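Local coordinates for protein nucleoside kinase (Methanococcus jannaschii, PDB 2C49) that phosphorylates nucleosides, preferring inosine, guanosine and cytidine, to their monophosphates with ATP as best donor and magnesium or manganese as cofactor, at residues V11-L16 and E95-W100; P232-G237 and T273-V278; G267-A272 and E295-H300. All coordinates share one frame; numbering follows the deposited sequence.

Interaction 1: V11-L16 and E95-W100; sequences VGHTAL and ETPKAW. With ADN (adenosine), chain C.
Leu16 and Lys98 pair as parallel neighbours in the four-stranded sheet that forms the lid of a PfkB-family kinase. Two backbone bonds tie Leu16 to the neighbouring strand through its N and its O: Leu16 N reaches Pro97 O at 3.1 Å, lying in the carbonyl plane, and Ala99 N returns to Leu16 O at 3.0 Å. Packing is tightest here, where Ala15 CA comes within 3.2 Å of Pro97 O; a methyl side chain fits so narrow a gap, and Ala15 CB also lies 3.6 Å from O2' of the adenosine. Close by, His13 CD2 approaches adenine C2 at 3.4 Å while its NE2 bonds to Asp164. Pro97, which has no N-H to leave unpaired, sets its ring CD 3.5 Å from Thr14 O, a buried carbonyl that lacks a hydrogen-bond partner.

The side of Leu16 is looser. Partly exposed, it lies beside the aliphatic part of Lys98 and rests on Tyr74. The lysine chain bends at its last torsion (chi4 75°), bringing NZ to Thr96 O and to the carboxylates of Glu95 and Asp68. The chemistry implies a division of labour: backbone bonds join the strands, alanine methyls lie against the ribose and the histidine against the base, and charge gathers around the lysine.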
loop_
_atom_site.group_PDB
_atom_site.type_symbol
_atom_site.label_atom_id
_atom_site.label_comp_id
_atom_site.label_asym_id
_atom_site.label_seq_id
_atom_site.Cartn_x
_atom_site.Cartn_y
_atom_site.Cartn_z
ATOM N N VAL A 11 -9.880 23.083 -2.999
ATOM C CA VAL A 11 -9.082 23.021 -1.777
ATOM C C VAL A 11 -9.226 21.653 -1.202
ATOM O O VAL A 11 -10.351 21.172 -1.062
ATOM C CB VAL A 11 -9.588 24.021 -0.720
ATOM C CG1 VAL A 11 -8.682 23.978 0.551
ATOM C CG2 VAL A 11 -9.613 25.452 -1.297
ATOM N N GLY A 12 -8.090 21.028 -0.834
ATOM C CA GLY A 12 -8.137 19.682 -0.248
ATOM C C GLY A 12 -7.009 18.834 -0.822
ATOM O O GLY A 12 -6.090 19.325 -1.518
ATOM N N HIS A 13 -7.098 17.542 -0.592
ATOM C CA HIS A 13 -5.985 16.651 -0.909
ATOM C C HIS A 13 -5.697 16.475 -2.386
ATOM O O HIS A 13 -6.615 16.300 -3.202
ATOM C CB HIS A 13 -6.273 15.249 -0.366
ATOM C CG HIS A 13 -6.451 15.198 1.121
ATOM N ND1 HIS A 13 -5.450 15.531 2.012
ATOM C CD2 HIS A 13 -7.514 14.812 1.868
ATOM C CE1 HIS A 13 -5.896 15.351 3.244
ATOM N NE2 HIS A 13 -7.155 14.948 3.177
ATOM N N THR A 14 -4.402 16.479 -2.679
ATOM C CA THR A 14 -3.814 15.844 -3.829
ATOM C C THR A 14 -3.102 14.571 -3.347
ATOM O O THR A 14 -2.366 14.592 -2.362
ATOM C CB THR A 14 -2.788 16.811 -4.453
ATOM O OG1 THR A 14 -3.516 17.972 -4.900
ATOM C CG2 THR A 14 -2.209 16.200 -5.780
ATOM N N ALA A 15 -3.308 13.456 -4.030
ATOM C CA ALA A 15 -2.843 12.173 -3.483
ATOM C C ALA A 15 -2.500 11.200 -4.586
ATOM O O ALA A 15 -2.955 11.382 -5.706
ATOM C CB ALA A 15 -3.942 11.560 -2.567
ATOM N N LEU A 16 -1.700 10.177 -4.262
ATOM C CA LEU A 16 -1.473 9.020 -5.125
ATOM C C LEU A 16 -2.287 7.830 -4.568
ATOM O O LEU A 16 -2.277 7.545 -3.372
ATOM C CB LEU A 16 0.025 8.644 -5.246
ATOM C CG LEU A 16 0.837 9.723 -5.959
ATOM C CD1 LEU A 16 2.319 9.533 -5.814
ATOM C CD2 LEU A 16 0.417 9.833 -7.460
ATOM N N GLU A 95 5.671 13.109 3.041
ATOM C CA GLU A 95 5.315 12.606 1.730
ATOM C C GLU A 95 3.919 13.042 1.279
ATOM O O GLU A 95 3.051 13.413 2.099
ATOM C CB GLU A 95 5.559 11.081 1.650
ATOM C CG GLU A 95 4.352 10.159 1.677
ATOM C CD GLU A 95 4.726 8.678 1.631
ATOM O OE1 GLU A 95 5.755 8.325 1.004
ATOM O OE2 GLU A 95 4.028 7.864 2.276
ATOM N N THR A 96 3.718 13.057 -0.038
ATOM C CA THR A 96 2.410 13.358 -0.590
ATOM C C THR A 96 1.409 12.351 0.024
ATOM O O THR A 96 1.763 11.203 0.232
ATOM C CB THR A 96 2.485 13.283 -2.112
ATOM O OG1 THR A 96 3.357 14.341 -2.579
ATOM C CG2 THR A 96 1.141 13.610 -2.753
ATOM N N PRO A 97 0.189 12.788 0.359
ATOM C CA PRO A 97 -0.840 11.857 0.849
ATOM C C PRO A 97 -1.115 10.680 -0.097
ATOM O O PRO A 97 -0.982 10.790 -1.317
ATOM C CB PRO A 97 -2.078 12.747 0.973
ATOM C CG PRO A 97 -1.473 14.126 1.270
ATOM C CD PRO A 97 -0.286 14.188 0.374
ATOM N N LYS A 98 -1.489 9.555 0.490
ATOM C CA LYS A 98 -1.642 8.317 -0.292
ATOM C C LYS A 98 -2.862 7.552 0.176
ATOM O O LYS A 98 -3.138 7.508 1.367
ATOM C CB LYS A 98 -0.424 7.417 -0.174
ATOM C CG LYS A 98 0.708 7.784 -1.138
ATOM C CD LYS A 98 2.034 7.333 -0.599
ATOM C CE LYS A 98 3.171 7.676 -1.598
ATOM N NZ LYS A 98 3.485 9.157 -1.552
ATOM N N ALA A 99 -3.558 6.940 -0.777
ATOM C CA ALA A 99 -4.784 6.204 -0.474
ATOM C C ALA A 99 -4.684 4.751 -0.953
ATOM O O ALA A 99 -4.157 4.497 -2.032
ATOM C CB ALA A 99 -5.989 6.915 -1.132
ATOM N N TRP A 100 -5.198 3.827 -0.146
ATOM C CA TRP A 100 -5.378 2.422 -0.531
ATOM C C TRP A 100 -6.879 2.180 -0.531
ATOM O O TRP A 100 -7.535 2.239 0.523
ATOM C CB TRP A 100 -4.686 1.470 0.452
ATOM C CG TRP A 100 -3.220 1.419 0.235
ATOM C CD1 TRP A 100 -2.516 0.431 -0.400
ATOM C CD2 TRP A 100 -2.249 2.394 0.654
ATOM N NE1 TRP A 100 -1.168 0.715 -0.396
ATOM C CE2 TRP A 100 -0.972 1.924 0.235
ATOM C CE3 TRP A 100 -2.318 3.605 1.364
ATOM C CZ2 TRP A 100 0.204 2.644 0.449
ATOM C CZ3 TRP A 100 -1.136 4.314 1.589
ATOM C CH2 TRP A 100 0.111 3.826 1.122
HETATM O "O5'" ADN C . -12.814 10.914 -3.905
HETATM C "C5'" ADN C . -11.952 9.861 -4.334
HETATM C "C4'" ADN C . -10.563 10.206 -3.790
HETATM O "O4'" ADN C . -10.544 10.376 -2.373
HETATM C "C3'" ADN C . -9.295 9.423 -4.198
HETATM O "O3'" ADN C . -8.555 9.951 -5.298
HETATM C "C2'" ADN C . -8.439 9.305 -2.923
HETATM O "O2'" ADN C . -7.181 9.972 -2.991
HETATM C "C1'" ADN C . -9.263 10.017 -1.851
HETATM N N9 ADN C . -9.387 9.358 -0.572
HETATM C C8 ADN C . -9.609 8.047 -0.309
HETATM N N7 ADN C . -9.708 7.850 1.042
HETATM C C5 ADN C . -9.593 9.042 1.634
HETATM C C6 ADN C . -9.577 9.653 2.968
HETATM N N6 ADN C . -9.770 8.854 4.002
HETATM N N1 ADN C . -9.382 10.984 3.134
HETATM C C2 ADN C . -9.221 11.839 2.097
HETATM N N3 ADN C . -9.234 11.402 0.828
HETATM C C4 ADN C . -9.390 9.998 0.577
#

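Interaction 2: P232-G237 and T273-V278; sequences PCIKAG and TASFVV. With ANP (phosphoaminophosphonic acid-adenylate ester), chain F.
The extended loop 232-237 passes alongside the last turns of helix 263-277, coming closest where the CA atoms of Ala236 and Ser275 are 4.4 Å apart, and the two backbones exchange no hydrogen bonds. Small residues make this approach possible. Ala236 directs its methyl group at the 273-278 segment, where CB packs 3.5 Å from Val278 CG2. Ser275 in turn brings its CB close to two successive loop carbonyls, 3.2 Å from Ile234 O and somewhat farther from Lys235 O.

The serine hydroxyl lies between its own backbone N and carbonyl carbon (chi1 75°), a rotation that turns OG back along the helix to bond with Ala272 O, while Arg296 NH1 supplies a second partner. A short polar side chain suits this place because its hydroxyl is satisfied inside the helix's own turn and by the arginine, while its CB faces the loop. Ile234 adds the apolar share: its CG2 branch meets the serine, and the rest of the side chain lies against Ala271 and Ala272. Lys235 points away from the helix, as befits an exposed residue.

The cleft between loop and helix holds the adenine of the ATP analogue. From the loop, Cys233 SG stands 3.5 Å from N3, placed there by a first torsion that sets it anti to the backbone N (chi1 -174°), and Ile234 O is 3.2 Å from C2. From the 273-278 side, Ala274 CB touches the ribose at O4' at 3.2 Å, and Val278 CG2 approaches N1. A slot of this kind, lined by small side chains and a loop carbonyl, with Thr214, Gly216 and Gly219 bonding the nucleotide besides, is the ATP site of the ribokinase-like fold.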
loop_
_atom_site.group_PDB
_atom_site.type_symbol
_atom_site.label_atom_id
_atom_site.label_comp_id
_atom_site.label_asym_id
_atom_site.label_seq_id
_atom_site.Cartn_x
_atom_site.Cartn_y
_atom_site.Cartn_z
ATOM N N PRO A 232 -31.343 11.397 -12.345
ATOM C CA PRO A 232 -31.163 9.977 -12.647
ATOM C C PRO A 232 -29.690 9.611 -12.702
ATOM O O PRO A 232 -28.814 10.478 -12.855
ATOM C CB PRO A 232 -31.830 9.812 -14.037
ATOM C CG PRO A 232 -31.743 11.206 -14.670
ATOM C CD PRO A 232 -31.839 12.166 -13.507
ATOM N N CYS A 233 -29.409 8.333 -12.526
ATOM C CA CYS A 233 -28.094 7.815 -12.857
ATOM C C CYS A 233 -28.084 7.642 -14.367
ATOM O O CYS A 233 -29.033 7.124 -14.944
ATOM C CB CYS A 233 -27.832 6.479 -12.172
ATOM S SG CYS A 233 -26.157 5.860 -12.411
ATOM N N ILE A 234 -27.018 8.112 -14.991
ATOM C CA ILE A 234 -26.879 8.053 -16.430
ATOM C C ILE A 234 -25.984 6.873 -16.684
ATOM O O ILE A 234 -24.867 6.810 -16.155
ATOM C CB ILE A 234 -26.268 9.386 -16.967
ATOM C CG1 ILE A 234 -27.361 10.457 -17.077
ATOM C CG2 ILE A 234 -25.545 9.178 -18.307
ATOM C CD1 ILE A 234 -26.894 11.880 -17.033
ATOM N N LYS A 235 -26.496 5.907 -17.444
ATOM C CA LYS A 235 -25.722 4.732 -17.811
ATOM C C LYS A 235 -24.285 5.100 -18.267
ATOM O O LYS A 235 -24.050 6.066 -19.013
ATOM C CB LYS A 235 -26.447 3.924 -18.913
ATOM C CG LYS A 235 -27.115 2.644 -18.360
ATOM C CD LYS A 235 -28.020 1.983 -19.397
ATOM C CE LYS A 235 -29.322 1.500 -18.760
ATOM N NZ LYS A 235 -29.600 0.064 -19.063
ATOM N N ALA A 236 -23.334 4.318 -17.780
ATOM C CA ALA A 236 -21.996 4.273 -18.346
ATOM C C ALA A 236 -21.927 3.089 -19.326
ATOM O O ALA A 236 -22.887 2.321 -19.462
ATOM C CB ALA A 236 -20.984 4.067 -17.230
ATOM N N GLY A 237 -20.790 2.925 -20.119
ATOM C CA GLY A 237 -20.391 1.758 -20.882
ATOM C C GLY A 237 -19.392 0.925 -20.098
ATOM O O GLY A 237 -18.225 1.304 -19.981
ATOM N N THR A 273 -20.963 13.174 -16.437
ATOM C CA THR A 273 -19.512 13.251 -16.302
ATOM C C THR A 273 -19.041 12.004 -15.580
ATOM O O THR A 273 -18.108 11.346 -16.043
ATOM C CB THR A 273 -19.084 14.497 -15.508
ATOM O OG1 THR A 273 -19.543 15.673 -16.189
ATOM C CG2 THR A 273 -17.550 14.636 -15.495
ATOM N N ALA A 274 -19.709 11.673 -14.476
ATOM C CA ALA A 274 -19.367 10.496 -13.675
ATOM C C ALA A 274 -19.481 9.172 -14.458
ATOM O O ALA A 274 -18.661 8.249 -14.274
ATOM C CB ALA A 274 -20.192 10.468 -12.378
ATOM N N SER A 275 -20.475 9.093 -15.353
ATOM C CA SER A 275 -20.665 7.910 -16.188
ATOM C C SER A 275 -19.482 7.597 -17.097
ATOM O O SER A 275 -19.265 6.439 -17.443
ATOM C CB SER A 275 -21.972 7.996 -16.999
ATOM O OG SER A 275 -21.832 8.903 -18.089
ATOM N N PHE A 276 -18.719 8.626 -17.482
ATOM C CA PHE A 276 -17.498 8.427 -18.265
ATOM C C PHE A 276 -16.316 7.960 -17.396
ATOM O O PHE A 276 -15.571 7.060 -17.780
ATOM C CB PHE A 276 -17.091 9.724 -18.976
ATOM C CG PHE A 276 -17.865 9.997 -20.226
ATOM C CD1 PHE A 276 -18.915 10.919 -20.214
ATOM C CD2 PHE A 276 -17.542 9.350 -21.424
ATOM C CE1 PHE A 276 -19.647 11.177 -21.392
ATOM C CE2 PHE A 276 -18.258 9.620 -22.603
ATOM C CZ PHE A 276 -19.314 10.543 -22.576
ATOM N N VAL A 277 -16.166 8.588 -16.237
ATOM C CA VAL A 277 -15.034 8.319 -15.333
ATOM C C VAL A 277 -15.034 6.876 -14.821
ATOM O O VAL A 277 -13.971 6.232 -14.793
ATOM C CB VAL A 277 -14.967 9.380 -14.186
ATOM C CG1 VAL A 277 -13.959 9.017 -13.076
ATOM C CG2 VAL A 277 -14.640 10.761 -14.763
ATOM N N VAL A 278 -16.210 6.364 -14.438
ATOM C CA VAL A 278 -16.354 4.959 -13.984
ATOM C C VAL A 278 -16.035 3.859 -15.031
ATOM O O VAL A 278 -16.059 2.669 -14.721
ATOM C CB VAL A 278 -17.774 4.668 -13.384
ATOM C CG1 VAL A 278 -18.100 5.576 -12.229
ATOM C CG2 VAL A 278 -18.874 4.713 -14.479
HETATM P PG ANP F . -16.724 6.170 -3.491
HETATM O O1G ANP F . -15.273 6.349 -4.127
HETATM O O2G ANP F . -16.901 4.748 -2.810
HETATM O O3G ANP F . -16.893 7.295 -2.373
HETATM P PB ANP F . -19.535 6.743 -4.104
HETATM O O1B ANP F . -20.022 5.646 -3.058
HETATM O O2B ANP F . -19.150 8.084 -3.315
HETATM N N3B ANP F . -17.970 6.282 -4.721
HETATM P PA ANP F . -21.378 8.351 -5.458
HETATM O O1A ANP F . -22.664 8.631 -4.556
HETATM O O2A ANP F . -20.296 9.499 -5.223
HETATM O O3A ANP F . -20.679 6.907 -5.265
HETATM O "O5'" ANP F . -21.833 8.440 -7.002
HETATM C "C5'" ANP F . -21.731 9.749 -7.521
HETATM C "C4'" ANP F . -22.497 9.844 -8.818
HETATM O "O4'" ANP F . -21.797 9.279 -9.940
HETATM C "C3'" ANP F . -23.931 9.330 -8.849
HETATM O "O3'" ANP F . -24.944 10.190 -8.399
HETATM C "C2'" ANP F . -24.092 8.696 -10.216
HETATM O "O2'" ANP F . -24.685 9.700 -11.047
HETATM C "C1'" ANP F . -22.697 8.589 -10.803
HETATM N N9 ANP F . -22.453 7.127 -10.751
HETATM C C8 ANP F . -22.147 6.358 -9.668
HETATM N N7 ANP F . -22.022 5.023 -9.948
HETATM C C5 ANP F . -22.268 4.933 -11.264
HETATM C C6 ANP F . -22.334 3.884 -12.299
HETATM N N6 ANP F . -22.073 2.615 -11.899
HETATM N N1 ANP F . -22.616 4.219 -13.591
HETATM C C2 ANP F . -22.865 5.481 -14.010
HETATM N N3 ANP F . -22.835 6.540 -13.161
HETATM C C4 ANP F . -22.545 6.273 -11.757
#

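Interaction 3: G267-A272 and E295-H300; sequences GLIGAA and ERLEKH
Leu297 fits against Leu268, Ile269 and Ala272 where two helices of the ribokinase-like fold, 263-277 and 290-299, cross at a steep 108°, their segment axes 9.6 Å apart at closest approach.

The contact is chiefly apolar. The two methyl branches of Leu297 share the work: CD1 and CD2 each lie 3.8 Å from Leu268 CB, and CD1 continues to Ile269 CD1 at 3.8 Å. The leucine side chain crosses those of Leu268 and Ile269 at about right angles, its methyls meeting Leu268 near its root and Ile269 at its end. Ile269 starts out away from the partner helix, yet its first two torsions (chi1 -68°, chi2 -74°) together bend CD1 round to Leu297 CD1; the side chain also packs on Val293 and Val294. Ala272 suits the place where the backbones come nearest, 6.1 Å between its CA and that of Leu297: a lone methyl lets them come this near, with Ala272 CB 4.5 Å from Leu297 CG.

Polar interactions keep to the border. Arg296 carries its aliphatic part past the end of segment 267-272, then gives its guanidinium group to others: NH2 forms a salt bridge with Glu279, and the group makes a cation-pi contact with Phe276. A long, flexible arginine can do both, and where its chain passes the helix Arg296 CD lies 4.3 Å from Ala272 O.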
loop_
_atom_site.group_PDB
_atom_site.type_symbol
_atom_site.label_atom_id
_atom_site.label_comp_id
_atom_site.label_asym_id
_atom_site.label_seq_id
_atom_site.Cartn_x
_atom_site.Cartn_y
_atom_site.Cartn_z
ATOM N N GLY A 267 -26.884 19.076 -12.231
ATOM C CA GLY A 267 -26.966 17.714 -11.732
ATOM C C GLY A 267 -26.876 16.707 -12.874
ATOM O O GLY A 267 -26.169 15.700 -12.746
ATOM N N LEU A 268 -27.552 16.996 -13.980
ATOM C CA LEU A 268 -27.541 16.133 -15.157
ATOM C C LEU A 268 -26.147 16.054 -15.749
ATOM O O LEU A 268 -25.697 14.980 -16.076
ATOM C CB LEU A 268 -28.547 16.620 -16.205
ATOM C CG LEU A 268 -30.050 16.393 -15.962
ATOM C CD1 LEU A 268 -30.875 17.228 -16.945
ATOM C CD2 LEU A 268 -30.407 14.892 -16.030
ATOM N N ILE A 269 -25.452 17.197 -15.829
ATOM C CA ILE A 269 -24.061 17.212 -16.246
ATOM C C ILE A 269 -23.099 16.466 -15.279
ATOM O O ILE A 269 -22.200 15.772 -15.735
ATOM C CB ILE A 269 -23.571 18.657 -16.516
ATOM C CG1 ILE A 269 -24.289 19.239 -17.766
ATOM C CG2 ILE A 269 -22.039 18.688 -16.670
ATOM C CD1 ILE A 269 -23.825 18.683 -19.121
ATOM N N GLY A 270 -23.283 16.622 -13.972
ATOM C CA GLY A 270 -22.513 15.868 -12.983
ATOM C C GLY A 270 -22.689 14.365 -13.219
ATOM O O GLY A 270 -21.728 13.596 -13.219
ATOM N N ALA A 271 -23.930 13.956 -13.460
ATOM C CA ALA A 271 -24.221 12.534 -13.584
ATOM C C ALA A 271 -23.594 11.946 -14.840
ATOM O O ALA A 271 -23.099 10.802 -14.804
ATOM C CB ALA A 271 -25.720 12.274 -13.554
ATOM N N ALA A 272 -23.613 12.712 -15.937
ATOM C CA ALA A 272 -23.068 12.229 -17.209
ATOM C C ALA A 272 -21.547 12.262 -17.220
ATOM O O ALA A 272 -20.921 11.450 -17.910
ATOM C CB ALA A 272 -23.646 13.014 -18.401
ATOM N N GLU A 295 -23.140 15.403 -25.335
ATOM C CA GLU A 295 -23.596 14.417 -26.320
ATOM C C GLU A 295 -24.252 13.225 -25.617
ATOM O O GLU A 295 -25.350 12.841 -25.964
ATOM C CB GLU A 295 -22.434 13.978 -27.214
ATOM C CG GLU A 295 -22.739 12.893 -28.226
ATOM C CD GLU A 295 -21.518 12.555 -29.065
ATOM O OE1 GLU A 295 -20.458 12.237 -28.474
ATOM O OE2 GLU A 295 -21.608 12.631 -30.306
ATOM N N ARG A 296 -23.580 12.666 -24.608
ATOM C CA ARG A 296 -24.156 11.597 -23.787
ATOM C C ARG A 296 -25.488 11.976 -23.103
ATOM O O ARG A 296 -26.427 11.176 -23.105
ATOM C CB ARG A 296 -23.144 11.101 -22.739
ATOM C CG ARG A 296 -23.620 9.888 -21.970
ATOM C CD ARG A 296 -22.526 9.175 -21.202
ATOM N NE ARG A 296 -21.753 8.275 -22.066
ATOM C CZ ARG A 296 -20.758 7.500 -21.634
ATOM N NH1 ARG A 296 -20.426 7.510 -20.350
ATOM N NH2 ARG A 296 -20.111 6.696 -22.484
ATOM N N LEU A 297 -25.566 13.185 -22.537
ATOM C CA LEU A 297 -26.777 13.665 -21.854
ATOM C C LEU A 297 -28.012 13.703 -22.744
ATOM O O LEU A 297 -29.081 13.235 -22.348
ATOM C CB LEU A 297 -26.550 15.060 -21.237
ATOM C CG LEU A 297 -27.126 15.424 -19.858
ATOM C CD1 LEU A 297 -27.110 16.950 -19.653
ATOM C CD2 LEU A 297 -28.529 14.905 -19.594
ATOM N N GLU A 298 -27.861 14.252 -23.947
ATOM C CA GLU A 298 -28.972 14.404 -24.886
ATOM C C GLU A 298 -29.471 13.048 -25.402
ATOM O O GLU A 298 -30.633 12.913 -25.762
ATOM C CB GLU A 298 -28.592 15.361 -26.030
ATOM C CG GLU A 298 -28.049 16.687 -25.500
ATOM C CD GLU A 298 -27.565 17.662 -26.557
ATOM O OE1 GLU A 298 -27.381 17.271 -27.740
ATOM O OE2 GLU A 298 -27.364 18.843 -26.185
ATOM N N LYS A 299 -28.588 12.048 -25.394
ATOM C CA LYS A 299 -28.947 10.650 -25.661
ATOM C C LYS A 299 -29.892 10.107 -24.568
ATOM O O LYS A 299 -30.712 9.217 -24.826
ATOM C CB LYS A 299 -27.671 9.801 -25.756
ATOM C CG LYS A 299 -27.874 8.333 -26.101
ATOM C CD LYS A 299 -26.550 7.586 -26.101
ATOM C CE LYS A 299 -26.747 6.105 -26.384
ATOM N NZ LYS A 299 -25.531 5.488 -26.983
ATOM N N HIS A 300 -29.771 10.652 -23.356
ATOM C CA HIS A 300 -30.731 10.394 -22.273
ATOM C C HIS A 300 -31.985 11.293 -22.392
ATOM O O HIS A 300 -32.252 11.841 -23.459
ATOM C CB HIS A 300 -30.050 10.583 -20.912
ATOM C CG HIS A 300 -30.800 9.964 -19.766
ATOM N ND1 HIS A 300 -30.757 8.614 -19.485
ATOM C CD2 HIS A 300 -31.593 10.517 -18.812
ATOM C CE1 HIS A 300 -31.503 8.359 -18.417
ATOM N NE2 HIS A 300 -32.018 9.496 -17.987
#

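From the N terminus, interaction 1 comes first: segment 11-16 is met by 95-100 across 78 intervening residues, closing a loop at the lid sheet beside the nucleoside. That loop is complete before the others open, and its centre lies about 25 Å from that of interaction 2 and about 29 Å from that of interaction 3. Those two cross along the chain, because 267-272 falls between 232-237 and 273-278, while 295-300 comes after both. Both use successive stretches of helix 263-277, one meeting the loop after strand 228-231 beside the ATP analogue, the other the C-terminal helix 290-299. They touch directly, with Ile234 CD1 3.5 Å from Leu268 O, joining the nucleotide cleft to the chain's end.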